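PDB 2GNO: DNA polymerase III, gamma subunit-related protein from Thermotoga maritima, which is probably a DNA-binding protein related to the clamp-loader subunits of DNA polymerase III, built on a P-loop NTPase-like domain with an AAA+-type lid. Local coordinates for residues A[210-213]-A[214-218]; A[79-82]-A[83-87]. One frame throughout, in Å; residues are numbered along the deposited sequence. Where two conformers were deposited one is given.

Contact 1 (A[210-213]-A[214-218])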
ATOM      1  N   CYS A 210      -9.859   9.139  -6.842  1.00 28.10           N
ATOM      2  CA  CYS A 210      -9.881  10.007  -5.646  1.00 27.76           C
ATOM      3  C   CYS A 210      -9.528  11.448  -6.026  1.00 28.63           C
ATOM      4  O   CYS A 210     -10.193  12.359  -5.569  1.00 32.48           O
ATOM      5  CB  CYS A 210      -9.013   9.487  -4.520  1.00 26.87           C
ATOM      6  SG  CYS A 210      -9.824   8.108  -3.697  1.00 31.27           S
ATOM      7  N   ARG A 211      -8.480  11.632  -6.829  0.50 29.25           N
ATOM      8  CA  ARG A 211      -8.080  12.962  -7.299  0.50 28.04           C
ATOM      9  C   ARG A 211      -9.234  13.643  -8.031  0.50 30.20           C
ATOM     10  O   ARG A 211      -9.525  14.816  -7.790  0.50 29.56           O
ATOM     11  CB  ARG A 211      -6.847  12.903  -8.211  0.50 28.86           C
ATOM     12  CG  ARG A 211      -5.532  12.713  -7.475  0.50 30.08           C
ATOM     13  CD  ARG A 211      -4.302  12.753  -8.386  0.50 30.47           C
ATOM     14  NE  ARG A 211      -4.191  13.980  -9.201  0.50 34.66           N
ATOM     15  CZ  ARG A 211      -4.626  14.146 -10.463  0.50 33.10           C
ATOM     16  NH1 ARG A 211      -5.249  13.188 -11.149  0.50 33.20           N
ATOM     17  NH2 ARG A 211      -4.444  15.307 -11.064  0.50 35.11           N
ATOM     18  N   GLU A 212      -9.891  12.894  -8.913  1.00 29.98           N
ATOM     19  CA  GLU A 212     -11.028  13.392  -9.664  1.00 30.89           C
ATOM     20  C   GLU A 212     -12.222  13.752  -8.788  1.00 31.28           C
ATOM     21  O   GLU A 212     -12.868  14.769  -9.030  1.00 32.18           O
ATOM     22  CB  GLU A 212     -11.442  12.362 -10.712  1.00 30.48           C
ATOM     23  CG  GLU A 212     -12.657  12.708 -11.556  1.00 31.41           C
ATOM     24  CD  GLU A 212     -12.509  13.990 -12.312  1.00 38.24           C
ATOM     25  OE1 GLU A 212     -11.390  14.341 -12.749  1.00 36.88           O
ATOM     26  OE2 GLU A 212     -13.547  14.631 -12.518  1.00 33.04           O
ATOM     27  N   LEU A 213     -12.531  12.930  -7.793  1.00 32.86           N
ATOM     28  CA  LEU A 213     -13.647  13.238  -6.912  1.00 31.45           C
ATOM     29  C   LEU A 213     -13.345  14.537  -6.128  1.00 30.81           C
ATOM     30  O   LEU A 213     -14.246  15.349  -5.918  1.00 31.16           O
ATOM     31  CB  LEU A 213     -13.922  12.090  -5.941  1.00 31.98           C
ATOM     32  CG  LEU A 213     -15.160  12.285  -5.047  1.00 30.80           C
ATOM     33  CD1 LEU A 213     -16.433  12.380  -5.870  1.00 33.01           C
ATOM     34  CD2 LEU A 213     -15.288  11.243  -3.980  1.00 26.85           C
ATOM     35  N   LEU A 214     -12.098  14.718  -5.688  1.00 29.45           N
ATOM     36  CA  LEU A 214     -11.722  15.929  -4.957  1.00 30.51           C
ATOM     37  C   LEU A 214     -11.852  17.166  -5.802  1.00 32.28           C
ATOM     38  O   LEU A 214     -12.263  18.220  -5.284  1.00 29.57           O
ATOM     39  CB  LEU A 214     -10.310  15.861  -4.417  1.00 30.99           C
ATOM     40  CG  LEU A 214     -10.126  14.895  -3.266  1.00 40.14           C
ATOM     41  CD1 LEU A 214      -8.656  14.684  -2.978  1.00 45.18           C
ATOM     42  CD2 LEU A 214     -10.873  15.379  -2.014  1.00 48.40           C
ATOM     43  N   GLU A 215     -11.470  17.044  -7.074  1.00 32.09           N
ATOM     44  CA  GLU A 215     -11.561  18.136  -8.022  1.00 33.14           C
ATOM     45  C   GLU A 215     -13.021  18.515  -8.229  1.00 32.81           C
ATOM     46  O   GLU A 215     -13.314  19.685  -8.391  1.00 35.12           O
ATOM     47  CB  GLU A 215     -10.861  17.787  -9.360  1.00 31.05           C
ATOM     48  CG  GLU A 215     -10.756  18.934 -10.385  1.00 35.33           C
ATOM     49  CD  GLU A 215      -9.881  20.098  -9.941  1.00 35.35           C
ATOM     50  OE1 GLU A 215      -9.219  20.034  -8.888  1.00 42.73           O
ATOM     51  OE2 GLU A 215      -9.853  21.102 -10.662  1.00 43.21           O
ATOM     52  N   ARG A 216     -13.935  17.540  -8.211  1.00 35.42           N
ATOM     53  CA  ARG A 216     -15.363  17.839  -8.347  1.00 33.62           C
ATOM     54  C   ARG A 216     -15.865  18.585  -7.149  1.00 32.58           C
ATOM     55  O   ARG A 216     -16.674  19.485  -7.312  1.00 33.86           O
ATOM     56  CB  ARG A 216     -16.192  16.600  -8.569  1.00 34.21           C
ATOM     57  CG  ARG A 216     -15.882  16.006  -9.882  1.00 35.00           C
ATOM     58  CD  ARG A 216     -16.687  14.832 -10.199  1.00 35.21           C
ATOM     59  NE  ARG A 216     -16.230  14.303 -11.477  1.00 34.88           N
ATOM     60  CZ  ARG A 216     -16.818  13.329 -12.156  1.00 41.05           C
ATOM     61  NH1 ARG A 216     -17.971  12.797 -11.755  1.00 36.64           N
ATOM     62  NH2 ARG A 216     -16.264  12.953 -13.302  1.00 43.64           N
ATOM     63  N   PHE A 217     -15.428  18.199  -5.951  1.00 31.88           N
ATOM     64  CA  PHE A 217     -15.821  18.927  -4.762  1.00 30.88           C
ATOM     65  C   PHE A 217     -15.194  20.300  -4.764  1.00 29.69           C
ATOM     66  O   PHE A 217     -15.797  21.215  -4.263  1.00 31.24           O
ATOM     67  CB  PHE A 217     -15.529  18.188  -3.453  1.00 30.71           C
ATOM     68  CG  PHE A 217     -16.529  17.120  -3.143  1.00 31.10           C
ATOM     69  CD1 PHE A 217     -17.787  17.468  -2.671  1.00 26.08           C
ATOM     70  CD2 PHE A 217     -16.214  15.800  -3.255  1.00 31.32           C
ATOM     71  CE1 PHE A 217     -18.715  16.528  -2.371  1.00 31.70           C
ATOM     72  CE2 PHE A 217     -17.162  14.828  -2.933  1.00 35.70           C
ATOM     73  CZ  PHE A 217     -18.401  15.198  -2.488  1.00 32.05           C
ATOM     74  N   SER A 218     -13.987  20.437  -5.304  1.00 30.24           N
ATOM     75  CA  SER A 218     -13.326  21.736  -5.408  1.00 31.24           C
ATOM     76  C   SER A 218     -13.995  22.699  -6.422  1.00 31.33           C
ATOM     77  O   SER A 218     -14.111  23.898  -6.157  1.00 31.68           O
ATOM     78  CB  SER A 218     -11.860  21.526  -5.812  1.00 31.73           C
ATOM     79  OG  SER A 218     -11.154  22.768  -5.847  1.00 39.50           O
TER
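Two turns of helix 203-219, in the helical C-terminal part of the chain, set E212 and R216 one turn apart, where they form an i to i+4 salt bridge. OE2 of E212 takes NE of R216 at 2.9 Å, and the donor N-H points at it with an angle of 153°. The carboxylate offers the anti lone pair of OE2, the one away from OE1, and the oxygen lies at the guanidinium edge, close to its plane. The second link, from R216 NH2 to the same OE2 at 3.3 Å, is weak, so this is a lopsided fork on one oxygen; the two flat groups stand 81° apart. E212 reaches forward because CG is anti to the backbone N (chi1 178°) and the chain bends at chi2, while R216 comes out extended from CG to NE. Further bonds from R216 NH2 to the carbonyl of L190 and, weakly, to that of K188 help fix the rotation of the guanidinium. E212, E215 and R216 also line a pocket holding 2-ethoxyethanol, probably from the crystallisation liquor.

The backbone runs as a regular alpha helix through all of this, with L214 N on C210 O at 3.0 Å and F217 N on L213 O at 3.1 Å. One residue on, L213 and F217 lie side by side and point the same way. CG and CD1 of the leucine each come to 3.9 Å from CE2 of F217, beside one corner of the ring. F217 packs on helix 225-235, meets F225 edge-to-face and shares L291 of helix 283-298 with L214, which also packs on helix 239-254 and has its CG 3.4 Å from the carbonyl oxygen of C210.

Contact 2 (A[79-82]-A[83-87])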
ATOM      1  N   GLU A  79       7.344 -28.320  -5.609  1.00 35.51           N
ATOM      2  CA  GLU A  79       7.178 -29.177  -6.777  1.00 36.88           C
ATOM      3  C   GLU A  79       8.207 -28.898  -7.858  1.00 35.78           C
ATOM      4  O   GLU A  79       8.948 -29.797  -8.261  1.00 34.03           O
ATOM      5  CB  GLU A  79       5.779 -29.015  -7.383  1.00 38.80           C
ATOM      6  CG  GLU A  79       4.636 -29.416  -6.460  1.00 43.54           C
ATOM      7  CD  GLU A  79       3.257 -29.365  -7.136  1.00 50.28           C
ATOM      8  OE1 GLU A  79       3.169 -29.105  -8.365  1.00 47.69           O
ATOM      9  OE2 GLU A  79       2.253 -29.599  -6.424  1.00 55.22           O
ATOM     10  N   LEU A  80       8.234 -27.646  -8.319  1.00 32.63           N
ATOM     11  CA  LEU A  80       9.128 -27.182  -9.387  1.00 31.01           C
ATOM     12  C   LEU A  80      10.359 -26.466  -8.884  1.00 29.75           C
ATOM     13  O   LEU A  80      11.462 -26.641  -9.425  1.00 28.91           O
ATOM     14  CB  LEU A  80       8.375 -26.191 -10.273  1.00 33.02           C
ATOM     15  CG  LEU A  80       7.103 -26.692 -10.960  1.00 34.99           C
ATOM     16  CD1 LEU A  80       6.369 -25.541 -11.633  1.00 41.67           C
ATOM     17  CD2 LEU A  80       7.429 -27.777 -11.957  1.00 41.49           C
ATOM     18  N   TYR A  81      10.165 -25.604  -7.892  1.00 28.02           N
ATOM     19  CA  TYR A  81      11.259 -24.850  -7.335  1.00 26.47           C
ATOM     20  C   TYR A  81      12.214 -25.664  -6.459  1.00 25.69           C
ATOM     21  O   TYR A  81      11.869 -26.733  -5.977  1.00 25.44           O
ATOM     22  CB  TYR A  81      10.755 -23.658  -6.494  1.00 25.32           C
ATOM     23  CG  TYR A  81      10.144 -22.427  -7.154  1.00 26.12           C
ATOM     24  CD1 TYR A  81      10.382 -22.100  -8.483  1.00 28.15           C
ATOM     25  CD2 TYR A  81       9.590 -21.424  -6.344  1.00 26.79           C
ATOM     26  CE1 TYR A  81       9.906 -20.911  -9.021  1.00 27.11           C
ATOM     27  CE2 TYR A  81       9.145 -20.222  -6.877  1.00 23.61           C
ATOM     28  CZ  TYR A  81       9.304 -19.980  -8.218  1.00 24.02           C
ATOM     29  OH  TYR A  81       8.871 -18.795  -8.751  1.00 24.97           O
ATOM     30  N   THR A  82      13.425 -25.142  -6.277  1.00 27.56           N
ATOM     31  CA  THR A  82      14.440 -25.747  -5.400  1.00 29.20           C
ATOM     32  C   THR A  82      13.969 -25.476  -3.961  1.00 30.45           C
ATOM     33  O   THR A  82      14.015 -26.363  -3.107  1.00 28.82           O
ATOM     34  CB  THR A  82      15.842 -25.134  -5.647  1.00 29.71           C
ATOM     35  OG1 THR A  82      16.248 -25.419  -6.987  1.00 36.88           O
ATOM     36  CG2 THR A  82      16.886 -25.700  -4.706  1.00 32.78           C
ATOM     37  N   ARG A  83      13.499 -24.243  -3.718  1.00 29.44           N
ATOM     38  CA  ARG A  83      12.976 -23.819  -2.430  1.00 29.25           C
ATOM     39  C   ARG A  83      11.483 -23.446  -2.459  1.00 29.16           C
ATOM     40  O   ARG A  83      10.924 -23.115  -3.502  1.00 28.17           O
ATOM     41  CB  ARG A  83      13.792 -22.631  -1.909  1.00 29.22           C
ATOM     42  CG  ARG A  83      15.226 -23.012  -1.579  1.00 31.28           C
ATOM     43  CD  ARG A  83      16.091 -21.851  -1.121  1.00 37.52           C
ATOM     44  NE  ARG A  83      17.406 -22.334  -0.689  1.00 39.42           N
ATOM     45  CZ  ARG A  83      18.431 -22.630  -1.497  1.00 39.66           C
ATOM     46  NH1 ARG A  83      18.355 -22.502  -2.820  1.00 33.78           N
ATOM     47  NH2 ARG A  83      19.566 -23.081  -0.956  1.00 43.73           N
ATOM     48  N   LYS A  84      10.847 -23.533  -1.293  1.00 30.27           N
ATOM     49  CA  LYS A  84       9.441 -23.159  -1.085  1.00 28.53           C
ATOM     50  C   LYS A  84       9.484 -21.774  -0.409  1.00 26.80           C
ATOM     51  O   LYS A  84      10.305 -21.544   0.474  1.00 27.64           O
ATOM     52  CB  LYS A  84       8.738 -24.202  -0.233  1.00 30.98           C
ATOM     53  CG  LYS A  84       7.388 -23.795   0.225  1.00 35.69           C
ATOM     54  CD  LYS A  84       6.578 -24.948   0.794  1.00 33.79           C
ATOM     55  CE  LYS A  84       5.998 -25.815  -0.276  1.00 28.28           C
ATOM     56  NZ  LYS A  84       4.985 -26.754   0.265  1.00 30.34           N
ATOM     57  N   TYR A  85       8.583 -20.882  -0.798  1.00 23.09           N
ATOM     58  CA  TYR A  85       8.570 -19.515  -0.294  1.00 24.90           C
ATOM     59  C   TYR A  85       7.264 -19.115   0.367  1.00 25.33           C
ATOM     60  O   TYR A  85       6.218 -19.495  -0.099  1.00 26.49           O
ATOM     61  CB  TYR A  85       8.808 -18.546  -1.452  1.00 20.02           C
ATOM     62  CG  TYR A  85      10.140 -18.737  -2.135  1.00 24.65           C
ATOM     63  CD1 TYR A  85      10.326 -19.763  -3.064  1.00 23.75           C
ATOM     64  CD2 TYR A  85      11.194 -17.865  -1.906  1.00 22.67           C
ATOM     65  CE1 TYR A  85      11.536 -19.961  -3.676  1.00 22.51           C
ATOM     66  CE2 TYR A  85      12.432 -18.064  -2.510  1.00 21.70           C
ATOM     67  CZ  TYR A  85      12.588 -19.124  -3.397  1.00 21.46           C
ATOM     68  OH  TYR A  85      13.758 -19.347  -4.063  1.00 21.56           O
ATOM     69  N   VAL A  86       7.344 -18.377   1.472  1.00 22.31           N
ATOM     70  CA  VAL A  86       6.161 -17.859   2.141  1.00 22.96           C
ATOM     71  C   VAL A  86       6.344 -16.350   2.230  1.00 23.02           C
ATOM     72  O   VAL A  86       7.347 -15.898   2.750  1.00 28.10           O
ATOM     73  CB  VAL A  86       5.950 -18.430   3.567  1.00 23.96           C
ATOM     74  CG1 VAL A  86       4.787 -17.722   4.263  1.00 27.64           C
ATOM     75  CG2 VAL A  86       5.706 -19.908   3.514  1.00 28.90           C
ATOM     76  N   ILE A  87       5.367 -15.583   1.731  1.00 20.54           N
ATOM     77  CA  ILE A  87       5.407 -14.132   1.768  1.00 21.82           C
ATOM     78  C   ILE A  87       4.353 -13.636   2.755  1.00 23.03           C
ATOM     79  O   ILE A  87       3.187 -13.992   2.633  1.00 21.90           O
ATOM     80  CB  ILE A  87       5.178 -13.546   0.387  1.00 23.71           C
ATOM     81  CG1 ILE A  87       6.260 -14.063  -0.580  1.00 27.68           C
ATOM     82  CG2 ILE A  87       5.215 -12.029   0.446  1.00 25.95           C
ATOM     83  CD1 ILE A  87       5.884 -13.942  -2.002  1.00 34.19           C
TER
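Y81 leads from its CB toward the chain that follows it, and on that path it meets first R83 and then Y85. The place is the loop that feeds strand 84-88 of the parallel sheet in the P-loop NTPase-like domain, where this strand lies between strands 52-55 and 113-119. CB of Y81 comes to 3.0 Å from the carbonyl oxygen of R83, and the same oxygen sits at the ring edge, near the ring plane, 3.6 Å from CD2. This R83 O is buried here with no hydrogen-bonding partner in the model. Farther out, CD2 touches CE1 of Y85 at 3.6 Å, and CE2 of Y81 lies 4.0 Å from both CD1 and CE1 of that ring. The two aromatic planes are turned 81° apart with centroids separated by 5.6 Å, an oblique pairing. At the tip, OH of Y81 is hydrogen-bonded to the carbonyl of F45, so the phenol is tied down at its far end.

Y85 has CG beside its own backbone N (chi1 -61°), a torsion that turns the ring back toward Y81. Its hydroxyl is held by OE2 of E43, an acid on helix 30-43 that also accepts the backbone N-H groups of T82 and R83. One carboxylate thus ties the two loop residues just before the strand, and a tyrosine of the strand, to that helix. D51 does similar work earlier in the loop, taking the N-H of E79, L80 and Y81.

T82 and R83 lie side by side and point the same way. The arginine is extended from CG to NE; its NH2 is weakly bonded to the carbonyl of S16, and its NH1 lies 4.0 Å from CG2 of T82.

How the contacts relate
Contact 2 comes first along the chain, at residues 79-87, and contact 1 follows at 210-218. Their centres are 44 Å apart and the nearest atoms about 25 Å, on opposite sides of the chain's centre, and they share no helix, strand or sheet. Contact 2 belongs to the N-terminal alpha/beta domain, leading from a loop into strand 84-88 of the five-stranded parallel sheet. Contact 1 sits on helix 203-219 in the all-helical C-terminal region. The two thus lie in separate parts of the chain, one alpha/beta and one helical, consistent with the modular build of clamp-loader subunits, and neither touches the other.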